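Local coordinates for protein 1H-3-hydroxy-4-oxoquinoline 2,4-dioxygenase (Pseudomonas putida, PDB 3IBT) that cleaves the heterocyclic ring of 3-hydroxy-1H-quinolin-4-one with dioxygen, yielding N-formylanthranilate and carbon monoxide without any cofactor, at residues L24-G29 / V50-W55. Sequence-based numbering, arbitrary orientation.
Sequences LFLLSG and VICPDW
The hydroxyl of S28 meets the chain of W55 through a shared water: the water donates to S28 OG (2.7 Å) and to P53 O, and takes a weak bond from W55 N. OG in turn donates to G29 O, in the plane of that carbonyl and on a lone pair. The indole of W55 turns toward the 24-29 segment, and its NE1 donates to S28 O (3.0 Å) in an almost straight bond at 170°. The oxygen lies in the ring plane, yet the N-H comes from above the carbonyl plane. Farther round the ring, CZ2 lies 4.0 Å from L27 CB. An alanine in place of W55 would probably leave S28 O without this donor and open a gap beside L27. Before this loop end the segments are neighbouring parallel strands of the alpha/beta-hydrolase sheet, successive strands of a beta-alpha-beta unit with helix 40-44 between them. I51, level with F25, bonds to both neighbours of that residue: its N donates to L24 O and its O accepts from L26 N (2.9 Å). On one face F25 and I51 run side by side, F25 CD2 lying 3.8 Å from I51 CB; chi1 of -84° sets the phenyl beside its own backbone N, with P53 CG at the ring edge. L27 CD2 meets P53 CG at 3.6 Å, and helix 70-83 packs on F25, L27 and W55. On the other face L26 CB touches C52 SG, and L26 CG meets V50 CG1 at 4.1 Å. G29 lies close to Q32 and T94, which probably bind the substrate.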
ATOM      1  N   LEU A  24       1.585 -14.665  -1.861  1.00 68.16           N
ATOM      2  CA  LEU A  24       0.866 -13.411  -1.957  1.00 68.09           C
ATOM      3  C   LEU A  24       1.414 -12.490  -0.901  1.00 68.12           C
ATOM      4  O   LEU A  24       1.372 -12.821   0.281  1.00 68.85           O
ATOM      5  CB  LEU A  24      -0.605 -13.649  -1.653  1.00 67.81           C
ATOM      6  CG  LEU A  24      -1.637 -12.753  -2.339  1.00 68.62           C
ATOM      7  CD1 LEU A  24      -3.036 -13.090  -1.831  1.00 69.72           C
ATOM      8  CD2 LEU A  24      -1.351 -11.315  -2.093  1.00 70.83           C
ATOM      9  N   PHE A  25       1.932 -11.341  -1.312  1.00 67.70           N
ATOM     10  CA  PHE A  25       2.483 -10.384  -0.363  1.00 67.34           C
ATOM     11  C   PHE A  25       1.451  -9.333   0.003  1.00 68.00           C
ATOM     12  O   PHE A  25       0.790  -8.740  -0.901  1.00 68.27           O
ATOM     13  CB  PHE A  25       3.691  -9.669  -0.963  1.00 67.33           C
ATOM     14  CG  PHE A  25       4.972 -10.418  -0.836  1.00 64.86           C
ATOM     15  CD1 PHE A  25       5.412 -11.229  -1.867  1.00 64.91           C
ATOM     16  CD2 PHE A  25       5.755 -10.286   0.310  1.00 64.31           C
ATOM     17  CE1 PHE A  25       6.641 -11.941  -1.763  1.00 67.63           C
ATOM     18  CE2 PHE A  25       6.992 -10.994   0.453  1.00 66.27           C
ATOM     19  CZ  PHE A  25       7.441 -11.822  -0.588  1.00 66.59           C
ATOM     20  N   LEU A  26       1.308  -9.081   1.306  1.00 67.37           N
ATOM     21  CA  LEU A  26       0.465  -7.976   1.743  1.00 66.95           C
ATOM     22  C   LEU A  26       1.297  -6.794   2.229  1.00 66.77           C
ATOM     23  O   LEU A  26       1.818  -6.846   3.344  1.00 67.46           O
ATOM     24  CB  LEU A  26      -0.542  -8.449   2.798  1.00 66.43           C
ATOM     25  CG  LEU A  26      -1.741  -9.308   2.381  1.00 66.18           C
ATOM     26  CD1 LEU A  26      -2.855  -9.150   3.410  1.00 64.45           C
ATOM     27  CD2 LEU A  26      -2.284  -8.961   0.993  1.00 65.98           C
ATOM     28  N   LEU A  27       1.399  -5.737   1.405  1.00 66.84           N
ATOM     29  CA  LEU A  27       2.314  -4.574   1.632  1.00 67.21           C
ATOM     30  C   LEU A  27       1.605  -3.294   2.026  1.00 67.51           C
ATOM     31  O   LEU A  27       0.773  -2.784   1.268  1.00 67.77           O
ATOM     32  CB  LEU A  27       3.111  -4.248   0.364  1.00 66.87           C
ATOM     33  CG  LEU A  27       3.866  -5.358  -0.364  1.00 67.74           C
ATOM     34  CD1 LEU A  27       4.265  -4.932  -1.814  1.00 66.94           C
ATOM     35  CD2 LEU A  27       5.056  -5.792   0.475  1.00 63.58           C
ATOM     36  N   SER A  28       1.970  -2.728   3.168  1.00 68.09           N
ATOM     37  CA  SER A  28       1.273  -1.528   3.671  1.00 69.41           C
ATOM     38  C   SER A  28       1.647  -0.118   3.046  1.00 70.05           C
ATOM     39  O   SER A  28       2.463  -0.007   2.129  1.00 70.47           O
ATOM     40  CB  SER A  28       1.447  -1.470   5.182  1.00 68.85           C
ATOM     41  OG  SER A  28       2.589  -0.702   5.459  1.00 70.37           O
ATOM     42  N   GLY A  29       1.051   0.954   3.559  1.00 70.09           N
ATOM     43  CA  GLY A  29       1.530   2.285   3.241  1.00 70.37           C
ATOM     44  C   GLY A  29       2.632   2.670   4.204  1.00 71.19           C
ATOM     45  O   GLY A  29       3.071   1.836   5.023  1.00 71.27           O
ATOM     46  N   VAL A  50       0.756 -16.384   2.813  1.00 70.76           N
ATOM     47  CA  VAL A  50       0.600 -14.927   2.960  1.00 70.01           C
ATOM     48  C   VAL A  50       1.640 -14.260   3.819  1.00 70.06           C
ATOM     49  O   VAL A  50       1.692 -14.492   5.035  1.00 69.94           O
ATOM     50  CB  VAL A  50      -0.769 -14.530   3.503  1.00 69.67           C
ATOM     51  CG1 VAL A  50      -0.809 -13.042   3.742  1.00 69.75           C
ATOM     52  CG2 VAL A  50      -1.877 -14.957   2.547  1.00 69.20           C
ATOM     53  N   ILE A  51       2.427 -13.387   3.184  1.00 69.96           N
ATOM     54  CA  ILE A  51       3.517 -12.673   3.847  1.00 69.94           C
ATOM     55  C   ILE A  51       3.202 -11.189   4.057  1.00 69.90           C
ATOM     56  O   ILE A  51       3.121 -10.447   3.093  1.00 70.14           O
ATOM     57  CB  ILE A  51       4.825 -12.767   3.040  1.00 69.51           C
ATOM     58  CG1 ILE A  51       5.021 -14.176   2.457  1.00 69.93           C
ATOM     59  CG2 ILE A  51       5.975 -12.342   3.910  1.00 70.61           C
ATOM     60  CD1 ILE A  51       6.443 -14.796   2.666  1.00 69.43           C
ATOM     61  N   CYS A  52       3.030 -10.750   5.297  1.00 70.03           N
ATOM     62  CA  CYS A  52       2.856  -9.330   5.531  1.00 71.19           C
ATOM     63  C   CYS A  52       4.167  -8.746   6.073  1.00 72.89           C
ATOM     64  O   CYS A  52       4.452  -8.892   7.266  1.00 73.71           O
ATOM     65  CB  CYS A  52       1.713  -9.065   6.502  1.00 70.52           C
ATOM     66  SG  CYS A  52       0.116  -9.658   5.933  1.00 69.82           S
ATOM     67  N   PRO A  53       4.999  -8.115   5.205  1.00 73.58           N
ATOM     68  CA  PRO A  53       6.224  -7.418   5.681  1.00 73.59           C
ATOM     69  C   PRO A  53       6.083  -6.019   6.336  1.00 73.39           C
ATOM     70  O   PRO A  53       5.055  -5.369   6.242  1.00 73.09           O
ATOM     71  CB  PRO A  53       7.119  -7.344   4.432  1.00 73.69           C
ATOM     72  CG  PRO A  53       6.269  -7.758   3.266  1.00 73.59           C
ATOM     73  CD  PRO A  53       4.876  -8.089   3.735  1.00 73.66           C
ATOM     74  N   ASP A  54       7.133  -5.604   7.039  1.00 73.85           N
ATOM     75  CA  ASP A  54       7.180  -4.288   7.686  1.00 73.87           C
ATOM     76  C   ASP A  54       8.332  -3.494   7.100  1.00 73.19           C
ATOM     77  O   ASP A  54       9.515  -3.781   7.358  1.00 73.32           O
ATOM     78  CB  ASP A  54       7.368  -4.395   9.208  1.00 74.05           C
ATOM     79  CG  ASP A  54       6.502  -5.466   9.834  1.00 74.91           C
ATOM     80  OD1 ASP A  54       5.458  -5.810   9.197  1.00 78.75           O
ATOM     81  OD2 ASP A  54       6.854  -5.945  10.954  1.00 72.79           O
ATOM     82  N   TRP A  55       7.960  -2.489   6.323  1.00 71.98           N
ATOM     83  CA  TRP A  55       8.893  -1.592   5.684  1.00 70.40           C
ATOM     84  C   TRP A  55      10.068  -1.166   6.582  1.00 69.82           C
ATOM     85  O   TRP A  55       9.913  -1.063   7.808  1.00 69.07           O
ATOM     86  CB  TRP A  55       8.092  -0.375   5.259  1.00 69.79           C
ATOM     87  CG  TRP A  55       7.163  -0.622   4.130  1.00 68.43           C
ATOM     88  CD1 TRP A  55       5.864  -0.184   4.007  1.00 68.69           C
ATOM     89  CD2 TRP A  55       7.467  -1.318   2.924  1.00 67.21           C
ATOM     90  NE1 TRP A  55       5.341  -0.581   2.790  1.00 66.93           N
ATOM     91  CE2 TRP A  55       6.310  -1.275   2.109  1.00 67.30           C
ATOM     92  CE3 TRP A  55       8.610  -1.974   2.449  1.00 68.06           C
ATOM     93  CZ2 TRP A  55       6.260  -1.879   0.858  1.00 68.72           C
ATOM     94  CZ3 TRP A  55       8.556  -2.575   1.202  1.00 69.27           C
ATOM     95  CH2 TRP A  55       7.389  -2.524   0.421  1.00 68.77           C
TER
HETATM   96  O   HOH W   1       4.610  -2.445   5.675  1.00 84.27           O